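Alpha-1,4-endofucoidanase (Mariniflexile fucanivorans, PDB 6DLH) hydrolyses internal alpha-1,4 linkages of the sulfated algal polysaccharide fucoidan as a retaining endo-acting enzyme of glycoside hydrolase family 107, and carries several bound calcium ions. Local coordinates at residues A[136-141]-A[216-221]; A[437-442]-A[467-472]; A[443-448]-A[455-460]; A[558-563]-A[607-612]. One frame throughout, in Å; residues are numbered along the deposited sequence.

Interaction 1 is a surface contact in the catalytic part, where an arginine meets an aspartate and a water. Interactions 2 and 3 belong to one Ig-like domain and share strand 439-444. The first, partly buried, pairs aromatic rings near the start of that strand, and the second, buried, adds leucine packing at its other end and, just past it, a carboxylate-to-backbone bond; their centres lie about 19 Å apart, yet they pack together, Ile472 CG2 4.0 Å from Leu460 O. Interaction 4 is buried in the next Ig-like domain, where carboxylates from both segments share a calcium ion. It touches interaction 2 through Gln437 OE1, 3.7 Å from Glu562 CG, whereas interaction 1 touches none of the others.

Interaction 1: residues A[136-141]-A[216-221]; sequences ALRAAG and YGDLID
Arg138 reaches across to Asp218 and Leu219 with one end of its guanidinium: CG lies anti to the backbone N (chi1 171°), and the chain then bends at chi2 and chi3, bringing NH2 to Asp218. Arg138 NH2 forms a salt bridge to Asp218 OD1 at 3.4 Å, a weak hydrogen bond although nearly straight (163°), with the guanidinium and carboxylate planes 63° apart. The carbonyl Asp218 O is nearer to Arg138 NH2, at 2.8 Å, in the guanidinium plane at its edge, but the angle is too poor for a hydrogen bond. Arg138 NH2 donates a hydrogen bond to water 1 at 3.0 Å; water 1 also lies 2.6 Å from Asp221 OD1, to which it probably donates. Asp221 OD1 also accepts from Thr144 N, and OD2 pairs with Arg143. In the alpha/beta catalytic part, built round a parallel sheet holding strand 222-226 and consistent with the resemblance to GH29 fucosidases, the contact joins the end of helix 129-139 to the loop before that strand. Replacing Arg138 with a leucine would probably leave Asp218 without this charged mate and water 1 without this donor. Leu219 CD2 covers one guanidinium face near its rim, 3.9 Å from Arg138 NH2.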
loop_
_atom_site.group_PDB
_atom_site.type_symbol
_atom_site.label_atom_id
_atom_site.label_comp_id
_atom_site.label_asym_id
_atom_site.label_seq_id
_atom_site.Cartn_x
_atom_site.Cartn_y
_atom_site.Cartn_z
ATOM N N ALA A 136 -10.482 5.170 2.317
ATOM C CA ALA A 136 -11.288 4.096 1.753
ATOM C C ALA A 136 -11.711 3.107 2.843
ATOM O O ALA A 136 -12.843 2.620 2.844
ATOM C CB ALA A 136 -10.533 3.421 0.632
ATOM N N LEU A 137 -10.808 2.840 3.794
ATOM C CA LEU A 137 -11.111 1.918 4.876
ATOM C C LEU A 137 -12.140 2.534 5.818
ATOM O O LEU A 137 -13.068 1.850 6.257
ATOM C CB LEU A 137 -9.822 1.543 5.616
ATOM C CG LEU A 137 -8.950 0.493 4.929
ATOM C CD1 LEU A 137 -7.591 0.385 5.616
ATOM C CD2 LEU A 137 -9.650 -0.859 4.908
ATOM N N ARG A 138 -11.963 3.829 6.116
ATOM C CA ARG A 138 -12.911 4.576 6.930
ATOM C C ARG A 138 -14.287 4.514 6.273
ATOM O O ARG A 138 -15.273 4.175 6.920
ATOM C CB ARG A 138 -12.461 6.032 7.101
ATOM C CG ARG A 138 -13.496 6.940 7.756
ATOM C CD ARG A 138 -13.890 6.532 9.171
ATOM N NE ARG A 138 -12.766 6.526 10.105
ATOM C CZ ARG A 138 -12.344 7.575 10.802
ATOM N NH1 ARG A 138 -13.019 8.713 10.770
ATOM N NH2 ARG A 138 -11.234 7.490 11.512
ATOM N N ALA A 139 -14.342 4.833 4.975
ATOM C CA ALA A 139 -15.623 4.908 4.292
ATOM C C ALA A 139 -16.277 3.529 4.282
ATOM O O ALA A 139 -17.503 3.427 4.250
ATOM C CB ALA A 139 -15.452 5.475 2.902
ATOM N N ALA A 140 -15.442 2.479 4.361
ATOM C CA ALA A 140 -15.901 1.100 4.268
ATOM C C ALA A 140 -16.288 0.569 5.647
ATOM O O ALA A 140 -16.701 -0.584 5.778
ATOM C CB ALA A 140 -14.844 0.243 3.612
ATOM N N GLY A 141 -16.155 1.425 6.672
ATOM C CA GLY A 141 -16.613 1.100 8.011
ATOM C C GLY A 141 -15.570 0.360 8.851
ATOM O O GLY A 141 -15.925 -0.241 9.864
ATOM N N TYR A 216 -2.213 12.039 9.949
ATOM C CA TYR A 216 -3.309 11.115 9.690
ATOM C C TYR A 216 -4.344 11.142 10.808
ATOM O O TYR A 216 -5.512 10.855 10.554
ATOM C CB TYR A 216 -2.784 9.736 9.289
ATOM C CG TYR A 216 -1.923 9.783 8.054
ATOM C CD1 TYR A 216 -2.387 10.375 6.888
ATOM C CD2 TYR A 216 -0.638 9.263 8.051
ATOM C CE1 TYR A 216 -1.601 10.437 5.748
ATOM C CE2 TYR A 216 0.162 9.318 6.920
ATOM C CZ TYR A 216 -0.321 9.912 5.765
ATOM O OH TYR A 216 0.464 9.984 4.647
ATOM N N GLY A 217 -3.928 11.524 12.022
ATOM C CA GLY A 217 -4.869 11.660 13.120
ATOM C C GLY A 217 -5.578 10.341 13.418
ATOM O O GLY A 217 -4.944 9.287 13.476
ATOM N N ASP A 218 -6.902 10.408 13.583
ATOM C CA ASP A 218 -7.685 9.265 14.023
ATOM C C ASP A 218 -8.015 8.333 12.852
ATOM O O ASP A 218 -8.857 7.444 12.987
ATOM C CB ASP A 218 -8.927 9.717 14.797
ATOM C CG ASP A 218 -9.999 10.338 13.916
ATOM O OD1 ASP A 218 -9.813 10.350 12.674
ATOM O OD2 ASP A 218 -11.014 10.811 14.479
ATOM N N LEU A 219 -7.356 8.537 11.705
ATOM C CA LEU A 219 -7.502 7.634 10.576
ATOM C C LEU A 219 -6.694 6.359 10.833
ATOM O O LEU A 219 -6.836 5.372 10.108
ATOM C CB LEU A 219 -7.050 8.347 9.296
ATOM C CG LEU A 219 -7.980 9.443 8.757
ATOM C CD1 LEU A 219 -7.365 10.118 7.540
ATOM C CD2 LEU A 219 -9.356 8.898 8.402
ATOM N N ILE A 220 -5.855 6.400 11.881
ATOM C CA ILE A 220 -4.986 5.304 12.292
ATOM C C ILE A 220 -5.384 4.870 13.700
ATOM O O ILE A 220 -5.269 5.663 14.631
ATOM C CB ILE A 220 -3.511 5.753 12.251
ATOM C CG1 ILE A 220 -3.055 6.046 10.819
ATOM C CG2 ILE A 220 -2.615 4.730 12.943
ATOM C CD1 ILE A 220 -1.626 6.514 10.706
ATOM N N ASP A 221 -5.817 3.610 13.859
ATOM C CA ASP A 221 -6.293 3.156 15.159
ATOM C C ASP A 221 -5.202 2.422 15.937
ATOM O O ASP A 221 -5.267 2.349 17.160
ATOM C CB ASP A 221 -7.569 2.314 15.065
ATOM C CG ASP A 221 -8.726 3.049 14.423
ATOM O OD1 ASP A 221 -8.741 3.136 13.188
ATOM O OD2 ASP A 221 -9.601 3.531 15.168
HETATM O O HOH W 1 -10.637 4.667 12.343
#

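Interaction 2: residues A[437-442]-A[467-472]; sequences QPYSHN and PAWLTI
Trp469 turns an edge of its indole toward one face of the Tyr439 ring, an offset edge-to-face pair with Trp469 CH2 over that face. The Tyr439 ring and the six-membered ring of Trp469 have centroids 5.7 Å apart and planes inclined at 65°. The indole also reaches the root of the tyrosine, with Trp469 CZ3 at 3.7 Å from Tyr439 CB. One indole face carries Pro467 CB and Leu470 CB, both near the rim. Leu470 extends the apolar patch by placing CD1 4.3 Å from Tyr439 CD2. These residues belong to an Ig-like domain, in which strands 439-444 and 471-476 are the two outer strands of a three-stranded antiparallel sheet, with 479-484 between them. The tryptophan sits in the type I turn from Pro467 to Leu470, closed by Leu470 N to Pro467 O at 3.1 Å. Trp469 CG lies between the backbone N and the carbonyl carbon (chi1 51°), which carries the indole toward Tyr439. An alanine in place of Trp469 would probably uncover this part of the Tyr439 face and leave Glu490 OE1 without its indole N-H partner. At the far end of the tyrosine, the OH is hydrogen-bonded to Pro431 O.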
loop_
_atom_site.group_PDB
_atom_site.type_symbol
_atom_site.label_atom_id
_atom_site.label_comp_id
_atom_site.label_asym_id
_atom_site.label_seq_id
_atom_site.Cartn_x
_atom_site.Cartn_y
_atom_site.Cartn_z
ATOM N N GLN A 437 -29.001 20.217 -1.908
ATOM C CA GLN A 437 -29.050 19.026 -2.746
ATOM C C GLN A 437 -29.846 17.918 -2.060
ATOM O O GLN A 437 -29.763 17.756 -0.844
ATOM C CB GLN A 437 -27.636 18.558 -3.106
ATOM C CG GLN A 437 -26.876 19.535 -3.991
ATOM C CD GLN A 437 -27.616 19.846 -5.268
ATOM O OE1 GLN A 437 -27.979 18.957 -6.034
ATOM N NE2 GLN A 437 -27.840 21.126 -5.512
ATOM N N PRO A 438 -30.622 17.106 -2.821
ATOM C CA PRO A 438 -31.343 15.965 -2.250
ATOM C C PRO A 438 -30.387 14.951 -1.623
ATOM O O PRO A 438 -29.339 14.642 -2.192
ATOM C CB PRO A 438 -32.074 15.343 -3.454
ATOM C CG PRO A 438 -32.134 16.461 -4.477
ATOM C CD PRO A 438 -30.856 17.247 -4.269
ATOM N N TYR A 439 -30.762 14.457 -0.434
ATOM C CA TYR A 439 -29.989 13.475 0.312
ATOM C C TYR A 439 -30.701 12.127 0.240
ATOM O O TYR A 439 -31.922 12.077 0.370
ATOM C CB TYR A 439 -29.832 13.936 1.765
ATOM C CG TYR A 439 -28.819 13.165 2.571
ATOM C CD1 TYR A 439 -27.492 13.560 2.612
ATOM C CD2 TYR A 439 -29.186 12.044 3.303
ATOM C CE1 TYR A 439 -26.550 12.852 3.344
ATOM C CE2 TYR A 439 -28.257 11.325 4.042
ATOM C CZ TYR A 439 -26.933 11.732 4.063
ATOM O OH TYR A 439 -26.006 11.035 4.780
ATOM N N SER A 440 -29.934 11.044 0.037
ATOM C CA SER A 440 -30.496 9.700 -0.017
ATOM C C SER A 440 -29.436 8.627 0.244
ATOM O O SER A 440 -28.479 8.499 -0.517
ATOM C CB SER A 440 -31.177 9.465 -1.333
ATOM O OG SER A 440 -32.168 8.465 -1.197
ATOM N N HIS A 441 -29.643 7.830 1.303
ATOM C CA HIS A 441 -28.772 6.705 1.620
ATOM C C HIS A 441 -29.576 5.526 2.160
ATOM O O HIS A 441 -30.396 5.681 3.062
ATOM C CB HIS A 441 -27.658 7.107 2.597
ATOM C CG HIS A 441 -26.695 5.998 2.880
ATOM N ND1 HIS A 441 -25.650 5.688 2.029
ATOM C CD2 HIS A 441 -26.616 5.122 3.908
ATOM C CE1 HIS A 441 -24.973 4.668 2.517
ATOM N NE2 HIS A 441 -25.547 4.303 3.667
ATOM N N ASN A 442 -29.303 4.342 1.602
ATOM C CA ASN A 442 -29.962 3.105 1.990
ATOM C C ASN A 442 -29.142 2.384 3.063
ATOM O O ASN A 442 -27.919 2.371 3.013
ATOM C CB ASN A 442 -30.177 2.205 0.772
ATOM C CG ASN A 442 -31.191 2.766 -0.206
ATOM O OD1 ASN A 442 -31.922 3.701 0.124
ATOM N ND2 ASN A 442 -31.250 2.204 -1.404
ATOM N N PRO A 467 -31.619 16.101 11.620
ATOM C CA PRO A 467 -32.099 17.168 10.739
ATOM C C PRO A 467 -33.621 17.099 10.616
ATOM O O PRO A 467 -34.190 16.013 10.477
ATOM C CB PRO A 467 -31.427 16.853 9.394
ATOM C CG PRO A 467 -30.201 16.030 9.757
ATOM C CD PRO A 467 -30.637 15.219 10.960
ATOM N N ALA A 468 -34.269 18.270 10.716
ATOM C CA ALA A 468 -35.709 18.386 10.569
ATOM C C ALA A 468 -36.125 17.894 9.183
ATOM O O ALA A 468 -37.266 17.463 8.992
ATOM C CB ALA A 468 -36.132 19.821 10.788
ATOM N N TRP A 469 -35.177 17.960 8.233
ATOM C CA TRP A 469 -35.429 17.649 6.835
ATOM C C TRP A 469 -35.356 16.148 6.542
ATOM O O TRP A 469 -35.771 15.724 5.465
ATOM C CB TRP A 469 -34.505 18.458 5.913
ATOM C CG TRP A 469 -33.042 18.395 6.242
ATOM C CD1 TRP A 469 -32.318 19.319 6.940
ATOM C CD2 TRP A 469 -32.107 17.370 5.849
ATOM N NE1 TRP A 469 -31.004 18.941 7.011
ATOM C CE2 TRP A 469 -30.841 17.751 6.353
ATOM C CE3 TRP A 469 -32.211 16.170 5.126
ATOM C CZ2 TRP A 469 -29.698 16.970 6.167
ATOM C CZ3 TRP A 469 -31.079 15.402 4.941
ATOM C CH2 TRP A 469 -29.842 15.797 5.459
ATOM N N LEU A 470 -34.856 15.353 7.502
ATOM C CA LEU A 470 -34.565 13.939 7.293
ATOM C C LEU A 470 -35.794 13.079 7.603
ATOM O O LEU A 470 -36.414 13.219 8.658
ATOM C CB LEU A 470 -33.366 13.538 8.160
ATOM C CG LEU A 470 -32.760 12.157 7.883
ATOM C CD1 LEU A 470 -31.944 12.147 6.593
ATOM C CD2 LEU A 470 -31.906 11.696 9.058
ATOM N N THR A 471 -36.144 12.206 6.646
ATOM C CA THR A 471 -37.122 11.142 6.839
ATOM C C THR A 471 -36.393 9.794 6.824
ATOM O O THR A 471 -35.397 9.617 6.117
ATOM C CB THR A 471 -38.264 11.222 5.808
ATOM O OG1 THR A 471 -38.952 12.474 5.898
ATOM C CG2 THR A 471 -39.281 10.108 5.945
ATOM N N ILE A 472 -36.898 8.855 7.630
ATOM C CA ILE A 472 -36.409 7.487 7.691
ATOM C C ILE A 472 -37.575 6.564 7.346
ATOM O O ILE A 472 -38.512 6.407 8.132
ATOM C CB ILE A 472 -35.801 7.177 9.075
ATOM C CG1 ILE A 472 -34.536 8.008 9.329
ATOM C CG2 ILE A 472 -35.542 5.680 9.223
ATOM C CD1 ILE A 472 -33.860 7.749 10.658
#

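Interaction 3: residues A[443-448]-A[455-460]; sequences LVEGVD and VGITGL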
loop_
_atom_site.group_PDB
_atom_site.type_symbol
_atom_site.label_atom_id
_atom_site.label_comp_id
_atom_site.label_asym_id
_atom_site.label_seq_id
_atom_site.Cartn_x
_atom_site.Cartn_y
_atom_site.Cartn_z
ATOM N N LEU A 443 -29.839 1.785 4.033
ATOM C CA LEU A 443 -29.252 0.863 4.995
ATOM C C LEU A 443 -29.949 -0.483 4.817
ATOM O O LEU A 443 -31.181 -0.542 4.771
ATOM C CB LEU A 443 -29.438 1.399 6.419
ATOM C CG LEU A 443 -28.652 2.658 6.792
ATOM C CD1 LEU A 443 -28.832 2.970 8.265
ATOM C CD2 LEU A 443 -27.164 2.519 6.478
ATOM N N VAL A 444 -29.155 -1.551 4.661
ATOM C CA VAL A 444 -29.704 -2.776 4.100
ATOM C C VAL A 444 -29.503 -3.936 5.072
ATOM O O VAL A 444 -28.391 -4.177 5.536
ATOM C CB VAL A 444 -29.117 -3.063 2.702
ATOM C CG1 VAL A 444 -29.648 -4.360 2.100
ATOM C CG2 VAL A 444 -29.358 -1.896 1.754
ATOM N N GLU A 445 -30.609 -4.623 5.383
ATOM C CA GLU A 445 -30.595 -5.822 6.202
ATOM C C GLU A 445 -29.693 -6.867 5.542
ATOM O O GLU A 445 -29.794 -7.129 4.341
ATOM C CB GLU A 445 -32.026 -6.325 6.402
ATOM C CG GLU A 445 -32.136 -7.440 7.429
ATOM C CD GLU A 445 -33.498 -8.107 7.552
ATOM O OE1 GLU A 445 -34.407 -7.771 6.759
ATOM O OE2 GLU A 445 -33.654 -8.958 8.451
ATOM N N GLY A 446 -28.785 -7.440 6.342
ATOM C CA GLY A 446 -27.841 -8.423 5.839
ATOM C C GLY A 446 -26.505 -7.777 5.484
ATOM O O GLY A 446 -25.499 -8.472 5.327
ATOM N N VAL A 447 -26.515 -6.440 5.382
ATOM C CA VAL A 447 -25.331 -5.661 5.048
ATOM C C VAL A 447 -24.924 -4.824 6.261
ATOM O O VAL A 447 -23.862 -5.043 6.841
ATOM C CB VAL A 447 -25.538 -4.814 3.774
ATOM C CG1 VAL A 447 -24.317 -3.967 3.436
ATOM C CG2 VAL A 447 -25.909 -5.681 2.581
ATOM N N ASP A 448 -25.783 -3.873 6.648
ATOM C CA ASP A 448 -25.460 -2.897 7.676
ATOM C C ASP A 448 -25.872 -3.410 9.053
ATOM O O ASP A 448 -25.342 -2.958 10.063
ATOM C CB ASP A 448 -26.147 -1.557 7.395
ATOM C CG ASP A 448 -25.687 -0.904 6.107
ATOM O OD1 ASP A 448 -24.553 -0.414 6.084
ATOM O OD2 ASP A 448 -26.465 -0.905 5.138
ATOM N N VAL A 455 -34.481 -14.327 12.196
ATOM C CA VAL A 455 -35.917 -14.109 12.110
ATOM C C VAL A 455 -36.141 -12.863 11.255
ATOM O O VAL A 455 -36.811 -12.931 10.223
ATOM C CB VAL A 455 -36.600 -14.011 13.492
ATOM C CG1 VAL A 455 -38.113 -13.859 13.368
ATOM C CG2 VAL A 455 -36.267 -15.198 14.391
ATOM N N GLY A 456 -35.538 -11.745 11.679
ATOM C CA GLY A 456 -35.478 -10.553 10.857
ATOM C C GLY A 456 -35.421 -9.280 11.692
ATOM O O GLY A 456 -35.749 -9.292 12.877
ATOM N N ILE A 457 -34.990 -8.197 11.037
ATOM C CA ILE A 457 -35.022 -6.840 11.554
ATOM C C ILE A 457 -36.453 -6.314 11.417
ATOM O O ILE A 457 -36.971 -6.226 10.304
ATOM C CB ILE A 457 -34.031 -5.976 10.746
ATOM C CG1 ILE A 457 -32.580 -6.444 10.915
ATOM C CG2 ILE A 457 -34.204 -4.494 11.058
ATOM C CD1 ILE A 457 -31.973 -6.168 12.281
ATOM N N THR A 458 -37.079 -5.958 12.548
ATOM C CA THR A 458 -38.501 -5.642 12.573
ATOM C C THR A 458 -38.720 -4.132 12.537
ATOM O O THR A 458 -39.852 -3.678 12.391
ATOM C CB THR A 458 -39.220 -6.268 13.776
ATOM O OG1 THR A 458 -38.530 -5.910 14.977
ATOM C CG2 THR A 458 -39.385 -7.770 13.658
ATOM N N GLY A 459 -37.633 -3.366 12.676
ATOM C CA GLY A 459 -37.726 -1.918 12.637
ATOM C C GLY A 459 -36.352 -1.258 12.655
ATOM O O GLY A 459 -35.389 -1.836 13.153
ATOM N N LEU A 460 -36.283 -0.058 12.067
ATOM C CA LEU A 460 -35.161 0.848 12.256
ATOM C C LEU A 460 -35.719 2.241 12.524
ATOM O O LEU A 460 -36.574 2.720 11.780
ATOM C CB LEU A 460 -34.257 0.866 11.018
ATOM C CG LEU A 460 -33.162 1.940 11.040
ATOM C CD1 LEU A 460 -31.991 1.526 11.925
ATOM C CD2 LEU A 460 -32.671 2.275 9.638
#
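Glu445 OE2 accepts the backbone N-H of Ile457 at 3.0 Å, the one hydrogen bond between the two segments. It is nearly straight at the hydrogen (167°), but the donor stands above the carboxylate, 58° out of its plane. The glutamate gets there as a fully drawn-out chain: CG is anti to the backbone N (chi1 -171°) and the carbons beyond it stay extended. Its methylene part slides past Ile457 in the opposite direction, with Glu445 CG 3.7 Å from Ile457 CG1. Glu445 OE2 also lies 3.4 Å from Gly456 CA, and the backbone angles of Gly456 by themselves call for glycine. The glutamate's own loop is tightly wound, since Val444 O accepts from both Val447 N and Asp448 N, while Asp448 OD2 receives Val444 N through its anti lone pair at 2.8 Å. Two residues before the glutamate, Leu443 CD1 meets Leu460 CD2 at 4.1 Å, the side chains crossing at about a right angle. Next to the contact is a calcium site: Gly456 N is hydrogen-bonded to Asp451, one of its ligands. Thr458 and Gly459 form a classic beta bulge opposite Gln501 of strand 494-502. The contact thus spans the two sheets of the Ig-like sandwich, strand 439-444 lying in one and 459-464 in the other; Phe449 of strand 449-450 packs against Leu443, Ile457 and Leu460, and Trp480 of strand 479-484 against Ile457 and Leu460.

Interaction 4: residues A[558-563]-A[607-612]; sequences FYDFEG and VSDGIL. With CA (calcium ion), chain G.
Val607 begins the contact by laying CG2 3.9 Å from Phe558 CD1, an apolar pair beside the calcium site of this Ig-like domain. Ser608 comes next, pointing away from the other segment; its OG accepts from Gly610 N in an ST turn. Asp609 then faces the metal, its CG wedged between the backbone N and the carbonyl carbon (chi1 68°), and OD2 binds calcium at 2.3 Å. From the other segment Asp560 OD2 binds the ion at 2.5 Å and Glu562 OE1 at 2.3 Å. Water 2, Gly528 O and Asp564 OD2 complete the six ligands. Asp560 OD2 and Asp609 OD2 come within 3.1 Å of each other, their carboxylate planes 57° apart; the shared calcium probably offsets the repulsion between these like charges. Asp560 is itself steadied by an Asx turn in which OD1 accepts from Glu562 N. Gly610 has positive phi at backbone angles that call for glycine, and it turns the chain back toward Asp609. There the second oxygen, OD1, is gripped twice: Ile611 N meets it at 2.9 Å, nearly along its C-O axis, while Leu612 N comes to Asp609 OD1 at 3.0 Å on the syn side, 30° out of the carboxylate plane.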
loop_
_atom_site.group_PDB
_atom_site.type_symbol
_atom_site.label_atom_id
_atom_site.label_comp_id
_atom_site.label_asym_id
_atom_site.label_seq_id
_atom_site.Cartn_x
_atom_site.Cartn_y
_atom_site.Cartn_z
ATOM N N PHE A 558 -9.888 17.292 -11.355
ATOM C CA PHE A 558 -11.282 17.392 -11.762
ATOM C C PHE A 558 -12.159 17.310 -10.516
ATOM O O PHE A 558 -11.708 16.826 -9.479
ATOM C CB PHE A 558 -11.604 16.325 -12.813
ATOM C CG PHE A 558 -11.439 14.902 -12.333
ATOM C CD1 PHE A 558 -12.513 14.202 -11.796
ATOM C CD2 PHE A 558 -10.208 14.267 -12.402
ATOM C CE1 PHE A 558 -12.357 12.902 -11.341
ATOM C CE2 PHE A 558 -10.052 12.968 -11.942
ATOM C CZ PHE A 558 -11.128 12.287 -11.416
ATOM N N TYR A 559 -13.406 17.782 -10.606
ATOM C CA TYR A 559 -14.242 17.825 -9.414
ATOM C C TYR A 559 -15.719 18.007 -9.765
ATOM O O TYR A 559 -16.052 18.484 -10.846
ATOM C CB TYR A 559 -13.740 18.899 -8.443
ATOM C CG TYR A 559 -14.473 18.934 -7.128
ATOM C CD1 TYR A 559 -14.274 17.949 -6.168
ATOM C CD2 TYR A 559 -15.378 19.948 -6.842
ATOM C CE1 TYR A 559 -14.947 17.980 -4.955
ATOM C CE2 TYR A 559 -16.062 19.986 -5.636
ATOM C CZ TYR A 559 -15.845 19.000 -4.689
ATOM O OH TYR A 559 -16.514 19.039 -3.498
ATOM N N ASP A 560 -16.592 17.623 -8.822
ATOM C CA ASP A 560 -18.036 17.718 -8.976
ATOM C C ASP A 560 -18.645 18.226 -7.673
ATOM O O ASP A 560 -18.440 17.637 -6.609
ATOM C CB ASP A 560 -18.653 16.379 -9.391
ATOM C CG ASP A 560 -20.145 16.469 -9.669
ATOM O OD1 ASP A 560 -20.937 16.604 -8.694
ATOM O OD2 ASP A 560 -20.513 16.423 -10.851
ATOM N N PHE A 561 -19.429 19.304 -7.772
ATOM C CA PHE A 561 -19.821 20.037 -6.576
ATOM C C PHE A 561 -20.994 19.366 -5.872
ATOM O O PHE A 561 -21.350 19.776 -4.770
ATOM C CB PHE A 561 -20.065 21.519 -6.876
ATOM C CG PHE A 561 -18.797 22.332 -6.912
ATOM C CD1 PHE A 561 -18.068 22.458 -8.086
ATOM C CD2 PHE A 561 -18.318 22.947 -5.763
ATOM C CE1 PHE A 561 -16.889 23.189 -8.110
ATOM C CE2 PHE A 561 -17.141 23.682 -5.789
ATOM C CZ PHE A 561 -16.429 23.798 -6.964
ATOM N N GLU A 562 -21.576 18.336 -6.500
ATOM C CA GLU A 562 -22.668 17.597 -5.879
ATOM C C GLU A 562 -22.177 16.218 -5.444
ATOM O O GLU A 562 -22.962 15.415 -4.943
ATOM C CB GLU A 562 -23.878 17.478 -6.810
ATOM C CG GLU A 562 -24.451 18.817 -7.248
ATOM C CD GLU A 562 -23.624 19.541 -8.297
ATOM O OE1 GLU A 562 -23.164 18.876 -9.257
ATOM O OE2 GLU A 562 -23.439 20.770 -8.147
ATOM N N GLY A 563 -20.878 15.962 -5.652
ATOM C CA GLY A 563 -20.242 14.715 -5.264
ATOM C C GLY A 563 -20.764 13.521 -6.061
ATOM O O GLY A 563 -20.754 12.400 -5.560
ATOM N N VAL A 607 -14.898 14.661 -18.658
ATOM C CA VAL A 607 -15.334 14.235 -17.340
ATOM C C VAL A 607 -16.851 14.399 -17.275
ATOM O O VAL A 607 -17.361 15.482 -17.557
ATOM C CB VAL A 607 -14.616 15.007 -16.211
ATOM C CG1 VAL A 607 -14.870 16.506 -16.277
ATOM C CG2 VAL A 607 -14.967 14.467 -14.830
ATOM N N SER A 608 -17.556 13.321 -16.897
ATOM C CA SER A 608 -19.012 13.306 -16.904
ATOM C C SER A 608 -19.551 12.833 -15.555
ATOM O O SER A 608 -18.874 12.085 -14.851
ATOM C CB SER A 608 -19.520 12.444 -18.030
ATOM O OG SER A 608 -20.875 12.088 -17.802
ATOM N N ASP A 609 -20.766 13.270 -15.201
ATOM C CA ASP A 609 -21.448 12.734 -14.031
ATOM C C ASP A 609 -22.644 11.886 -14.464
ATOM O O ASP A 609 -23.521 11.575 -13.653
ATOM C CB ASP A 609 -21.789 13.812 -12.990
ATOM C CG ASP A 609 -22.838 14.829 -13.420
ATOM O OD1 ASP A 609 -23.527 14.570 -14.445
ATOM O OD2 ASP A 609 -22.957 15.884 -12.725
ATOM N N GLY A 610 -22.679 11.527 -15.749
ATOM C CA GLY A 610 -23.823 10.817 -16.293
ATOM C C GLY A 610 -24.912 11.726 -16.871
ATOM O O GLY A 610 -25.753 11.250 -17.626
ATOM N N ILE A 611 -24.920 13.018 -16.505
ATOM C CA ILE A 611 -25.924 13.951 -16.999
ATOM C C ILE A 611 -25.241 15.093 -17.749
ATOM O O ILE A 611 -25.526 15.313 -18.925
ATOM C CB ILE A 611 -26.849 14.467 -15.871
ATOM C CG1 ILE A 611 -27.608 13.337 -15.169
ATOM C CG2 ILE A 611 -27.794 15.554 -16.381
ATOM C CD1 ILE A 611 -28.210 13.739 -13.824
ATOM N N LEU A 612 -24.365 15.833 -17.051
ATOM C CA LEU A 612 -23.588 16.910 -17.656
ATOM C C LEU A 612 -22.111 16.521 -17.683
ATOM O O LEU A 612 -21.680 15.652 -16.920
ATOM C CB LEU A 612 -23.799 18.212 -16.869
ATOM C CG LEU A 612 -25.248 18.677 -16.719
ATOM C CD1 LEU A 612 -25.366 19.787 -15.682
ATOM C CD2 LEU A 612 -25.821 19.126 -18.053
HETATM CA CA CA G . -22.918 17.153 -10.792
HETATM O O HOH W 2 -25.359 17.402 -11.576
#